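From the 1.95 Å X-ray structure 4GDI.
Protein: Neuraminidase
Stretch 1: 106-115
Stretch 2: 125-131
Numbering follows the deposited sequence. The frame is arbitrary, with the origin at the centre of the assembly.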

ATOM      1  N   PHE A 106       5.996  11.339  18.515  1.00 25.07           N
ATOM      2  CA  PHE A 106       5.246  10.172  18.986  1.00 22.47           C
ATOM      3  C   PHE A 106       5.594   9.890  20.437  1.00 17.98           C
ATOM      4  O   PHE A 106       6.769   9.767  20.786  1.00 19.62           O
ATOM      5  CB  PHE A 106       5.612   8.961  18.123  1.00 22.68           C
ATOM      6  CG  PHE A 106       4.691   7.784  18.293  1.00 27.48           C
ATOM      7  CD1 PHE A 106       3.427   7.793  17.721  1.00 25.49           C
ATOM      8  CD2 PHE A 106       5.101   6.662  19.005  1.00 28.85           C
ATOM      9  CE1 PHE A 106       2.574   6.699  17.861  1.00 31.65           C
ATOM     10  CE2 PHE A 106       4.254   5.564  19.162  1.00 28.28           C
ATOM     11  CZ  PHE A 106       2.985   5.587  18.591  1.00 30.13           C
ATOM     12  N   ASP A 107       4.584   9.764  21.292  1.00 22.72           N
ATOM     13  CA  ASP A 107       4.840   9.621  22.724  1.00 25.00           C
ATOM     14  C   ASP A 107       4.856   8.173  23.216  1.00 29.03           C
ATOM     15  O   ASP A 107       5.027   7.926  24.415  1.00 25.16           O
ATOM     16  CB  ASP A 107       3.842  10.446  23.547  1.00 26.59           C
ATOM     17  CG  ASP A 107       2.406   9.911  23.478  1.00 30.56           C
ATOM     18  OD1 ASP A 107       2.164   8.836  22.881  1.00 24.81           O
ATOM     19  OD2 ASP A 107       1.515  10.583  24.046  1.00 27.26           O
ATOM     20  N   GLY A 108       4.692   7.230  22.293  1.00 29.84           N
ATOM     21  CA  GLY A 108       4.620   5.820  22.638  1.00 30.91           C
ATOM     22  C   GLY A 108       3.231   5.266  22.362  1.00 32.95           C
ATOM     23  O   GLY A 108       3.084   4.098  22.020  1.00 31.49           O
ATOM     24  N   LEU A 109       2.218   6.118  22.501  1.00 30.82           N
ATOM     25  CA  LEU A 109       0.839   5.762  22.178  1.00 28.72           C
ATOM     26  C   LEU A 109       0.317   6.420  20.914  1.00 41.96           C
ATOM     27  O   LEU A 109      -0.246   5.754  20.037  1.00 30.32           O
ATOM     28  CB  LEU A 109      -0.083   6.149  23.335  1.00 24.90           C
ATOM     29  CG  LEU A 109      -0.151   5.125  24.472  1.00 35.05           C
ATOM     30  CD1 LEU A 109       1.236   4.593  24.803  1.00 34.75           C
ATOM     31  CD2 LEU A 109      -0.796   5.742  25.691  1.00 34.26           C
ATOM     32  N   LYS A 110       0.480   7.737  20.829  1.00 31.79           N
ATOM     33  CA  LYS A 110      -0.076   8.484  19.717  1.00 25.45           C
ATOM     34  C   LYS A 110       0.867   9.590  19.212  1.00 28.92           C
ATOM     35  O   LYS A 110       1.777  10.004  19.914  1.00 24.35           O
ATOM     36  CB  LYS A 110      -1.403   9.105  20.132  1.00 23.97           C
ATOM     37  CG  LYS A 110      -2.463   8.103  20.545  1.00 40.40           C
ATOM     38  CD  LYS A 110      -3.010   7.340  19.358  1.00 56.87           C
ATOM     39  CE  LYS A 110      -4.207   6.481  19.754  1.00 74.55           C
ATOM     40  NZ  LYS A 110      -4.840   5.828  18.573  1.00 75.36           N
ATOM     41  N   TRP A 111       0.632  10.051  17.986  1.00 26.11           N
ATOM     42  CA  TRP A 111       1.312  11.222  17.461  1.00 25.32           C
ATOM     43  C   TRP A 111       0.686  12.500  17.981  1.00 26.67           C
ATOM     44  O   TRP A 111      -0.531  12.670  17.912  1.00 29.71           O
ATOM     45  CB  TRP A 111       1.230  11.262  15.936  1.00 23.56           C
ATOM     46  CG  TRP A 111       2.133  10.293  15.267  1.00 35.56           C
ATOM     47  CD1 TRP A 111       1.790   9.077  14.762  1.00 33.94           C
ATOM     48  CD2 TRP A 111       3.537  10.452  15.020  1.00 24.16           C
ATOM     49  NE1 TRP A 111       2.891   8.465  14.221  1.00 26.27           N
ATOM     50  CE2 TRP A 111       3.975   9.288  14.357  1.00 20.95           C
ATOM     51  CE3 TRP A 111       4.464  11.468  15.294  1.00 20.65           C
ATOM     52  CZ2 TRP A 111       5.305   9.102  13.963  1.00 17.66           C
ATOM     53  CZ3 TRP A 111       5.786  11.284  14.912  1.00 19.40           C
ATOM     54  CH2 TRP A 111       6.198  10.101  14.258  1.00 22.85           C
ATOM     55  N   THR A 112       1.526  13.380  18.514  1.00 21.04           N
ATOM     56  CA  THR A 112       1.176  14.780  18.707  1.00 19.12           C
ATOM     57  C   THR A 112       1.737  15.567  17.517  1.00 19.00           C
ATOM     58  O   THR A 112       2.922  15.455  17.188  1.00 20.87           O
ATOM     59  CB  THR A 112       1.784  15.349  19.994  1.00 20.00           C
ATOM     60  OG1 THR A 112       1.339  14.585  21.123  1.00 25.93           O
ATOM     61  CG2 THR A 112       1.389  16.793  20.179  1.00 23.28           C
ATOM     62  N   VAL A 113       0.880  16.347  16.877  1.00 21.95           N
ATOM     63  CA  VAL A 113       1.261  17.151  15.724  1.00 22.74           C
ATOM     64  C   VAL A 113       0.831  18.582  15.981  1.00 30.03           C
ATOM     65  O   VAL A 113      -0.298  18.815  16.385  1.00 25.33           O
ATOM     66  CB  VAL A 113       0.559  16.657  14.434  1.00 21.93           C
ATOM     67  CG1 VAL A 113       0.869  17.588  13.263  1.00 24.40           C
ATOM     68  CG2 VAL A 113       0.950  15.209  14.114  1.00 23.45           C
ATOM     69  N   LEU A 114       1.735  19.528  15.764  1.00 21.08           N
ATOM     70  CA  LEU A 114       1.409  20.944  15.841  1.00 20.72           C
ATOM     71  C   LEU A 114       1.640  21.613  14.489  1.00 18.82           C
ATOM     72  O   LEU A 114       2.636  21.343  13.798  1.00 18.67           O
ATOM     73  CB  LEU A 114       2.272  21.644  16.897  1.00 23.67           C
ATOM     74  CG  LEU A 114       2.201  21.172  18.360  1.00 25.98           C
ATOM     75  CD1 LEU A 114       3.228  20.067  18.645  1.00 28.34           C
ATOM     76  CD2 LEU A 114       2.427  22.363  19.271  1.00 22.21           C
ATOM     77  N   VAL A 115       0.722  22.487  14.111  1.00 19.39           N
ATOM     78  CA  VAL A 115       0.885  23.290  12.896  1.00 21.55           C
ATOM     79  C   VAL A 115       0.532  24.742  13.165  1.00 24.75           C
ATOM     80  O   VAL A 115      -0.321  25.045  14.016  1.00 25.53           O
ATOM     81  CB  VAL A 115      -0.006  22.805  11.733  1.00 28.35           C
ATOM     82  CG1 VAL A 115       0.486  21.470  11.172  1.00 21.32           C
ATOM     83  CG2 VAL A 115      -1.447  22.707  12.179  1.00 23.22           C
ATOM     84  N   ILE A 125      -1.922  28.365  16.391  1.00 27.78           N
ATOM     85  CA  ILE A 125      -1.438  27.005  16.378  1.00 30.36           C
ATOM     86  C   ILE A 125      -2.571  26.071  16.782  1.00 32.87           C
ATOM     87  O   ILE A 125      -3.386  26.414  17.654  1.00 26.19           O
ATOM     88  CB  ILE A 125      -0.195  26.857  17.305  1.00 30.92           C
ATOM     89  CG1 ILE A 125       1.038  27.392  16.573  1.00 28.15           C
ATOM     90  CG2 ILE A 125       0.014  25.395  17.721  1.00 33.77           C
ATOM     91  CD1 ILE A 125       2.284  27.566  17.456  1.00 33.15           C
ATOM     92  N   MET A 126      -2.661  24.922  16.112  1.00 25.23           N
ATOM     93  CA  MET A 126      -3.529  23.856  16.589  1.00 30.68           C
ATOM     94  C   MET A 126      -2.732  22.574  16.788  1.00 25.17           C
ATOM     95  O   MET A 126      -1.712  22.327  16.123  1.00 22.19           O
ATOM     96  CB  MET A 126      -4.747  23.631  15.678  1.00 39.49           C
ATOM     97  CG  MET A 126      -4.455  23.338  14.239  1.00 43.48           C
ATOM     98  SD  MET A 126      -5.963  23.151  13.222  1.00 42.35           S
ATOM     99  CE  MET A 126      -5.208  23.439  11.628  1.00 41.41           C
ATOM    100  N   ILE A 127      -3.203  21.780  17.741  1.00 25.01           N
ATOM    101  CA  ILE A 127      -2.530  20.568  18.154  1.00 27.80           C
ATOM    102  C   ILE A 127      -3.492  19.423  17.960  1.00 29.82           C
ATOM    103  O   ILE A 127      -4.673  19.514  18.318  1.00 26.16           O
ATOM    104  CB  ILE A 127      -2.119  20.647  19.635  1.00 30.69           C
ATOM    105  CG1 ILE A 127      -1.360  21.954  19.878  1.00 24.78           C
ATOM    106  CG2 ILE A 127      -1.296  19.426  20.031  1.00 28.69           C
ATOM    107  CD1 ILE A 127      -0.934  22.165  21.311  1.00 27.28           C
ATOM    108  N   LYS A 128      -2.982  18.351  17.371  1.00 26.35           N
ATOM    109  CA  LYS A 128      -3.742  17.124  17.179  1.00 28.78           C
ATOM    110  C   LYS A 128      -3.061  15.996  17.947  1.00 35.90           C
ATOM    111  O   LYS A 128      -1.831  15.849  17.894  1.00 30.48           O
ATOM    112  CB  LYS A 128      -3.793  16.810  15.683  1.00 34.17           C
ATOM    113  CG  LYS A 128      -4.874  15.850  15.244  1.00 38.08           C
ATOM    114  CD  LYS A 128      -4.928  15.825  13.720  1.00 38.26           C
ATOM    115  CE  LYS A 128      -5.714  14.635  13.178  1.00 53.19           C
ATOM    116  NZ  LYS A 128      -5.447  14.401  11.726  1.00 66.76           N
ATOM    117  N   TYR A 129      -3.845  15.219  18.686  1.00 22.00           N
ATOM    118  CA  TYR A 129      -3.323  14.028  19.343  1.00 19.34           C
ATOM    119  C   TYR A 129      -4.115  12.855  18.772  1.00 34.56           C
ATOM    120  O   TYR A 129      -5.329  12.805  18.902  1.00 30.12           O
ATOM    121  CB  TYR A 129      -3.490  14.127  20.862  1.00 21.51           C
ATOM    122  CG  TYR A 129      -2.807  13.024  21.614  1.00 28.26           C
ATOM    123  CD1 TYR A 129      -1.427  12.974  21.697  1.00 23.55           C
ATOM    124  CD2 TYR A 129      -3.538  12.027  22.247  1.00 34.00           C
ATOM    125  CE1 TYR A 129      -0.792  11.969  22.384  1.00 28.64           C
ATOM    126  CE2 TYR A 129      -2.910  11.017  22.941  1.00 29.86           C
ATOM    127  CZ  TYR A 129      -1.541  10.989  23.004  1.00 31.29           C
ATOM    128  OH  TYR A 129      -0.905   9.980  23.682  1.00 25.62           O
ATOM    129  N   GLY A 130      -3.436  11.924  18.119  1.00 32.84           N
ATOM    130  CA  GLY A 130      -4.132  10.941  17.303  1.00 39.94           C
ATOM    131  C   GLY A 130      -5.004  11.606  16.244  1.00 42.23           C
ATOM    132  O   GLY A 130      -4.539  12.477  15.499  1.00 35.48           O
ATOM    133  N   GLU A 131      -6.275  11.204  16.205  1.00 33.03           N
ATOM    134  CA  GLU A 131      -7.264  11.682  15.234  1.00 33.80           C
ATOM    135  C   GLU A 131      -7.864  13.028  15.661  1.00 45.52           C
ATOM    136  O   GLU A 131      -8.537  13.706  14.883  1.00 52.86           O
ATOM    137  CB  GLU A 131      -8.377  10.623  15.127  1.00 39.89           C
ATOM    138  CG  GLU A 131      -9.536  10.915  14.160  1.00 61.03           C
ATOM    139  CD  GLU A 131     -10.623   9.812  14.173  1.00 59.47           C
ATOM    140  OE1 GLU A 131     -10.280   8.615  14.097  1.00 56.54           O
ATOM    141  OE2 GLU A 131     -11.824  10.139  14.261  1.00 52.35           O
TER
HETATM  142  O   HOH W   1      -1.990  13.440  15.498  1.00 29.31           O

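Strands 111-115 and 125-129 run antiparallel, with 166° between their directions and a closest axial approach of 4.7 Å. Val 113 and Lys 128 form a hydrogen-bonded pair: Val 113 N donates to Lys 128 O, and Lys 128 N donates to Val 113 O, both at 2.9 Å. Val 115 and Met 126 repeat the pattern, with Val 115 N to Met 126 O at 3.2 Å and Met 126 N to Val 115 O at 3.1 Å. Gly 130 N extends the ladder to Trp 111 O at 3.0 Å. Gly 130 has phi 56°, a positive value that favours glycine.

Side chains alternate between the two faces. Val 113, Val 115, Met 126 and Lys 128 share one. There Val 115, with chi1 m, brings CG2 to 3.7 Å from Met 126 CG; the p chi1 of Met 126 places CG for this contact. Lys 128 is all t, so its extended chain leads the amine away from the other strand.

Thr 112, Leu 114, Ile 127 and Tyr 129 lie on the opposite face. Leu 114, with chi1 m, puts CD2 3.9 Å from Ile 127 CG1 and 4.2 Å from Ile 125 CG2. These are apolar contacts.

Tyr 129 is the most extensively covered residue. Its t chi1 carries the ring toward the turn before the first strand. Tyr 129 OH donates a short 2.5 Å hydrogen bond to Asp 107 OD2. Asp 107 adopts chi1 p, and its OD1 accepts from Leu 109 N at 2.7 Å and Lys 110 N at 2.9 Å. One carboxylate thus both braces the turn and holds the tyrosine. Lys 110 CB sits over one ring face, 3.7 Å from the centroid of the Tyr 129 ring, in a CH-pi contact. The end of Lys 110, CE and NZ, leads away from the other stretch. Thr 112 OG1 lies at the ring edge, 3.3 Å from Tyr 129 CD1.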